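Local coordinates for cephalosporin acylase (Bacillus halodurans, PDB 2NLZ), which is of unsettled function but is probably an Ntn hydrolase of the gamma-glutamyltranspeptidase family, cleaving amide bonds in cephalosporin-like or gamma-glutamyl substrates, at residues L274-F286 with L328-I341. The protein carries 1 engineered substitution. Sequence-based numbering, arbitrary orientation.
Sequences LVALEALNIVKGF and LLSDEYATERRKEI
I282 and A334 mark the tight part of this helix pair, where their CA atoms lie 4.7 Å apart and the axes of 274-283 and 331-338 cross at -71°. A334 sets its CB against the carbonyl O of N281, and one turn on R338 comes in beside the type I turn V283-F286. Its NE donates to I282 O (2.9 Å), in the carbonyl plane and on a lone pair, which gives the I282 carbonyl a side-chain donor. The R338 side chain bends at chi3 (26°), laying one guanidinium face over G285 CA and CD over a face of the F286 ring, a CH-pi contact 4.2 Å from the centroid. I341 CD1 meets that ring at its edge and also touches I282 CG2. Toward the other end, L329 CD1 packs on L274 CD2 (3.6 Å), while N281 ND2 sits 3.0 Å from L329 O. The buried E278 reaches out in an extended chain, CG anti to the backbone N (chi1 -176°), bringing OE2 obliquely to Y333 CE2; D310, close to that carboxylate, bonds the Y333 hydroxyl and forms a salt bridge with R337, whose NH2 bonds E349 O. The solvent side is looser: K284 NZ stays 4.6 Å from D331 OD1, beyond a salt bridge, and bonds instead to D258 O. In this steep helix crossing, extended by flanking turns, 274-283 also packs on helix 444-457 and, through L277 and N281, on I257 of strand 250-259, while helix 294-314 touches A279, F286 and I341.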
loop_
_atom_site.group_PDB
_atom_site.type_symbol
_atom_site.label_atom_id
_atom_site.label_comp_id
_atom_site.label_asym_id
_atom_site.label_seq_id
_atom_site.Cartn_x
_atom_site.Cartn_y
_atom_site.Cartn_z
ATOM N N LEU D 274 -9.815 30.215 -17.741
ATOM C CA LEU D 274 -11.170 30.007 -18.225
ATOM C C LEU D 274 -11.593 28.531 -18.199
ATOM O O LEU D 274 -12.711 28.211 -17.797
ATOM C CB LEU D 274 -11.240 30.537 -19.660
ATOM C CG LEU D 274 -12.568 30.892 -20.307
ATOM C CD1 LEU D 274 -13.350 29.652 -20.708
ATOM C CD2 LEU D 274 -13.339 31.737 -19.346
ATOM N N VAL D 275 -10.687 27.652 -18.635
ATOM C CA VAL D 275 -10.953 26.219 -18.761
ATOM C C VAL D 275 -11.331 25.608 -17.427
ATOM O O VAL D 275 -12.338 24.914 -17.324
ATOM C CB VAL D 275 -9.751 25.464 -19.369
ATOM C CG1 VAL D 275 -10.007 23.968 -19.384
ATOM C CG2 VAL D 275 -9.477 25.963 -20.780
ATOM N N ALA D 276 -10.533 25.886 -16.404
ATOM C CA ALA D 276 -10.836 25.437 -15.047
ATOM C C ALA D 276 -12.231 25.868 -14.641
ATOM O O ALA D 276 -13.036 25.050 -14.209
ATOM C CB ALA D 276 -9.814 25.989 -14.064
ATOM N N LEU D 277 -12.502 27.160 -14.815
ATOM C CA LEU D 277 -13.790 27.783 -14.502
ATOM C C LEU D 277 -15.001 27.132 -15.194
ATOM O O LEU D 277 -15.990 26.779 -14.544
ATOM C CB LEU D 277 -13.718 29.274 -14.832
ATOM C CG LEU D 277 -13.491 30.252 -13.678
ATOM C CD1 LEU D 277 -12.708 29.648 -12.558
ATOM C CD2 LEU D 277 -12.801 31.498 -14.164
ATOM N N GLU D 278 -14.911 26.968 -16.509
ATOM C CA GLU D 278 -15.959 26.315 -17.279
ATOM C C GLU D 278 -16.152 24.853 -16.847
ATOM O O GLU D 278 -17.288 24.400 -16.651
ATOM C CB GLU D 278 -15.650 26.401 -18.776
ATOM C CG GLU D 278 -16.739 25.818 -19.662
ATOM C CD GLU D 278 -16.339 25.771 -21.121
ATOM O OE1 GLU D 278 -15.476 26.566 -21.548
ATOM O OE2 GLU D 278 -16.888 24.924 -21.844
ATOM N N ALA D 279 -15.046 24.129 -16.689
ATOM C CA ALA D 279 -15.102 22.757 -16.196
ATOM C C ALA D 279 -15.811 22.688 -14.845
ATOM O O ALA D 279 -16.757 21.917 -14.689
ATOM C CB ALA D 279 -13.712 22.141 -16.118
ATOM N N LEU D 280 -15.385 23.511 -13.889
ATOM C CA LEU D 280 -16.065 23.560 -12.589
ATOM C C LEU D 280 -17.555 23.844 -12.743
ATOM O O LEU D 280 -18.378 23.300 -11.994
ATOM C CB LEU D 280 -15.440 24.588 -11.634
ATOM C CG LEU D 280 -14.406 24.151 -10.586
ATOM C CD1 LEU D 280 -14.525 22.663 -10.264
ATOM C CD2 LEU D 280 -12.992 24.484 -11.029
ATOM N N ASN D 281 -17.887 24.675 -13.732
ATOM C CA ASN D 281 -19.262 25.091 -13.978
ATOM C C ASN D 281 -20.124 23.968 -14.558
ATOM O O ASN D 281 -21.308 23.854 -14.245
ATOM C CB ASN D 281 -19.272 26.304 -14.907
ATOM C CG ASN D 281 -20.304 27.325 -14.512
ATOM O OD1 ASN D 281 -20.621 27.489 -13.324
ATOM N ND2 ASN D 281 -20.834 28.034 -15.508
ATOM N N ILE D 282 -19.517 23.150 -15.411
ATOM C CA ILE D 282 -20.150 21.930 -15.899
ATOM C C ILE D 282 -20.350 20.938 -14.744
ATOM O O ILE D 282 -21.445 20.427 -14.532
ATOM C CB ILE D 282 -19.310 21.279 -17.027
ATOM C CG1 ILE D 282 -19.252 22.187 -18.257
ATOM C CG2 ILE D 282 -19.909 19.965 -17.439
ATOM C CD1 ILE D 282 -18.132 21.858 -19.236
ATOM N N VAL D 283 -19.294 20.700 -13.977
ATOM C CA VAL D 283 -19.320 19.686 -12.926
ATOM C C VAL D 283 -20.203 20.091 -11.725
ATOM O O VAL D 283 -20.692 19.239 -10.987
ATOM C CB VAL D 283 -17.870 19.286 -12.504
ATOM C CG1 VAL D 283 -17.442 19.950 -11.191
ATOM C CG2 VAL D 283 -17.748 17.793 -12.400
ATOM N N LYS D 284 -20.413 21.398 -11.574
ATOM C CA LYS D 284 -21.267 22.026 -10.551
ATOM C C LYS D 284 -22.670 21.422 -10.428
ATOM O O LYS D 284 -23.238 21.392 -9.340
ATOM C CB LYS D 284 -21.424 23.497 -10.926
ATOM C CG LYS D 284 -21.777 24.447 -9.832
ATOM C CD LYS D 284 -21.318 25.836 -10.265
ATOM C CE LYS D 284 -22.449 26.729 -10.751
ATOM N NZ LYS D 284 -22.881 27.687 -9.683
ATOM N N GLY D 285 -23.230 20.973 -11.551
ATOM C CA GLY D 285 -24.588 20.434 -11.585
ATOM C C GLY D 285 -24.745 19.025 -11.042
ATOM O O GLY D 285 -25.861 18.570 -10.807
ATOM N N PHE D 286 -23.632 18.322 -10.858
ATOM C CA PHE D 286 -23.644 17.026 -10.193
ATOM C C PHE D 286 -23.317 17.181 -8.711
ATOM O O PHE D 286 -22.588 18.091 -8.311
ATOM C CB PHE D 286 -22.599 16.096 -10.803
ATOM C CG PHE D 286 -22.717 15.919 -12.289
ATOM C CD1 PHE D 286 -23.876 15.394 -12.860
ATOM C CD2 PHE D 286 -21.638 16.224 -13.117
ATOM C CE1 PHE D 286 -23.974 15.199 -14.238
ATOM C CE2 PHE D 286 -21.720 16.031 -14.500
ATOM C CZ PHE D 286 -22.894 15.517 -15.064
ATOM N N LEU D 328 -19.230 31.611 -22.311
ATOM C CA LEU D 328 -18.596 30.341 -21.953
ATOM C C LEU D 328 -18.829 29.989 -20.487
ATOM O O LEU D 328 -18.902 28.804 -20.119
ATOM C CB LEU D 328 -17.092 30.366 -22.236
ATOM C CG LEU D 328 -16.631 30.474 -23.690
ATOM C CD1 LEU D 328 -15.168 30.856 -23.727
ATOM C CD2 LEU D 328 -16.879 29.189 -24.482
ATOM N N LEU D 329 -18.963 31.023 -19.660
ATOM C CA LEU D 329 -19.095 30.835 -18.224
ATOM C C LEU D 329 -20.541 30.854 -17.711
ATOM O O LEU D 329 -20.783 30.868 -16.500
ATOM C CB LEU D 329 -18.238 31.873 -17.500
ATOM C CG LEU D 329 -16.877 31.396 -16.971
ATOM C CD1 LEU D 329 -16.238 30.314 -17.840
ATOM C CD2 LEU D 329 -15.925 32.573 -16.753
ATOM N N SER D 330 -21.494 30.837 -18.636
ATOM C CA SER D 330 -22.909 30.949 -18.291
ATOM C C SER D 330 -23.498 29.607 -17.867
ATOM O O SER D 330 -23.080 28.558 -18.367
ATOM C CB SER D 330 -23.706 31.530 -19.466
ATOM O OG SER D 330 -23.887 30.570 -20.494
ATOM N N ASP D 331 -24.474 29.667 -16.955
ATOM C CA ASP D 331 -25.150 28.491 -16.405
ATOM C C ASP D 331 -25.890 27.644 -17.437
ATOM O O ASP D 331 -25.934 26.415 -17.309
ATOM C CB ASP D 331 -26.117 28.891 -15.289
ATOM C CG ASP D 331 -25.405 29.336 -14.028
ATOM O OD1 ASP D 331 -24.203 29.026 -13.863
ATOM O OD2 ASP D 331 -26.050 29.999 -13.193
ATOM N N GLU D 332 -26.470 28.290 -18.451
ATOM C CA GLU D 332 -27.207 27.561 -19.492
ATOM C C GLU D 332 -26.285 26.867 -20.492
ATOM O O GLU D 332 -26.650 25.840 -21.066
ATOM C CB GLU D 332 -28.242 28.443 -20.214
ATOM C CG GLU D 332 -27.718 29.772 -20.771
ATOM C CD GLU D 332 -27.979 30.959 -19.843
ATOM O OE1 GLU D 332 -27.697 30.857 -18.627
ATOM O OE2 GLU D 332 -28.463 32.001 -20.338
ATOM N N TYR D 333 -25.095 27.423 -20.693
ATOM C CA TYR D 333 -24.090 26.766 -21.522
ATOM C C TYR D 333 -23.418 25.625 -20.756
ATOM O O TYR D 333 -23.041 24.606 -21.338
ATOM C CB TYR D 333 -23.042 27.754 -22.014
ATOM C CG TYR D 333 -21.985 27.117 -22.886
ATOM C CD1 TYR D 333 -22.341 26.370 -24.004
ATOM C CD2 TYR D 333 -20.626 27.259 -22.592
ATOM C CE1 TYR D 333 -21.380 25.783 -24.803
ATOM C CE2 TYR D 333 -19.650 26.673 -23.393
ATOM C CZ TYR D 333 -20.035 25.940 -24.496
ATOM O OH TYR D 333 -19.089 25.355 -25.301
ATOM N N ALA D 334 -23.262 25.804 -19.453
ATOM C CA ALA D 334 -22.801 24.721 -18.603
ATOM C C ALA D 334 -23.760 23.544 -18.764
ATOM O O ALA D 334 -23.339 22.431 -19.087
ATOM C CB ALA D 334 -22.735 25.173 -17.147
ATOM N N THR D 335 -25.052 23.822 -18.577
ATOM C CA THR D 335 -26.126 22.837 -18.742
ATOM C C THR D 335 -26.069 22.138 -20.110
ATOM O O THR D 335 -26.229 20.920 -20.186
ATOM C CB THR D 335 -27.530 23.475 -18.511
ATOM O OG1 THR D 335 -27.504 24.293 -17.335
ATOM C CG2 THR D 335 -28.596 22.404 -18.332
ATOM N N GLU D 336 -25.817 22.908 -21.170
ATOM C CA GLU D 336 -25.710 22.378 -22.536
ATOM C C GLU D 336 -24.603 21.339 -22.723
ATOM O O GLU D 336 -24.816 20.303 -23.354
ATOM C CB GLU D 336 -25.517 23.522 -23.538
ATOM C CG GLU D 336 -26.812 24.109 -24.072
ATOM C CD GLU D 336 -27.377 23.291 -25.209
ATOM O OE1 GLU D 336 -26.744 23.265 -26.286
ATOM O OE2 GLU D 336 -28.448 22.675 -25.024
ATOM N N ARG D 337 -23.423 21.633 -22.185
ATOM C CA ARG D 337 -22.275 20.736 -22.265
ATOM C C ARG D 337 -22.455 19.518 -21.357
ATOM O O ARG D 337 -22.069 18.407 -21.717
ATOM C CB ARG D 337 -21.009 21.485 -21.853
ATOM C CG ARG D 337 -20.700 22.727 -22.673
ATOM C CD ARG D 337 -19.473 22.532 -23.543
ATOM N NE ARG D 337 -19.724 21.619 -24.650
ATOM C CZ ARG D 337 -18.784 21.141 -25.460
ATOM N NH1 ARG D 337 -17.520 21.490 -25.295
ATOM N NH2 ARG D 337 -19.108 20.307 -26.435
ATOM N N ARG D 338 -23.046 19.740 -20.179
ATOM C CA ARG D 338 -23.277 18.698 -19.168
ATOM C C ARG D 338 -24.278 17.634 -19.629
ATOM O O ARG D 338 -24.293 16.513 -19.114
ATOM C CB ARG D 338 -23.680 19.346 -17.828
ATOM C CG ARG D 338 -24.601 18.546 -16.924
ATOM C CD ARG D 338 -24.574 19.060 -15.491
ATOM N NE ARG D 338 -24.213 20.477 -15.377
ATOM C CZ ARG D 338 -25.084 21.478 -15.323
ATOM N NH1 ARG D 338 -24.655 22.727 -15.209
ATOM N NH2 ARG D 338 -26.385 21.229 -15.387
ATOM N N LYS D 339 -25.095 17.988 -20.617
ATOM C CA LYS D 339 -25.995 17.030 -21.255
ATOM C C LYS D 339 -25.229 16.062 -22.150
ATOM O O LYS D 339 -25.710 14.970 -22.437
ATOM C CB LYS D 339 -27.080 17.743 -22.068
ATOM C CG LYS D 339 -28.279 18.213 -21.242
ATOM C CD LYS D 339 -29.515 18.436 -22.115
ATOM C CE LYS D 339 -29.298 19.536 -23.148
ATOM N NZ LYS D 339 -30.380 19.536 -24.166
ATOM N N GLU D 340 -24.035 16.458 -22.582
ATOM C CA GLU D 340 -23.214 15.576 -23.402
ATOM C C GLU D 340 -22.447 14.543 -22.582
ATOM O O GLU D 340 -21.904 13.587 -23.140
ATOM C CB GLU D 340 -22.271 16.363 -24.313
ATOM C CG GLU D 340 -22.991 17.144 -25.401
ATOM C CD GLU D 340 -22.208 17.203 -26.693
ATOM O OE1 GLU D 340 -22.281 18.246 -27.377
ATOM O OE2 GLU D 340 -21.524 16.209 -27.025
ATOM N N ILE D 341 -22.402 14.735 -21.265
ATOM C CA ILE D 341 -21.794 13.754 -20.373
ATOM C C ILE D 341 -22.756 12.590 -20.166
ATOM O O ILE D 341 -23.837 12.758 -19.595
ATOM C CB ILE D 341 -21.402 14.364 -19.003
ATOM C CG1 ILE D 341 -20.406 15.509 -19.190
ATOM C CG2 ILE D 341 -20.811 13.294 -18.084
ATOM C CD1 ILE D 341 -20.005 16.201 -17.914
#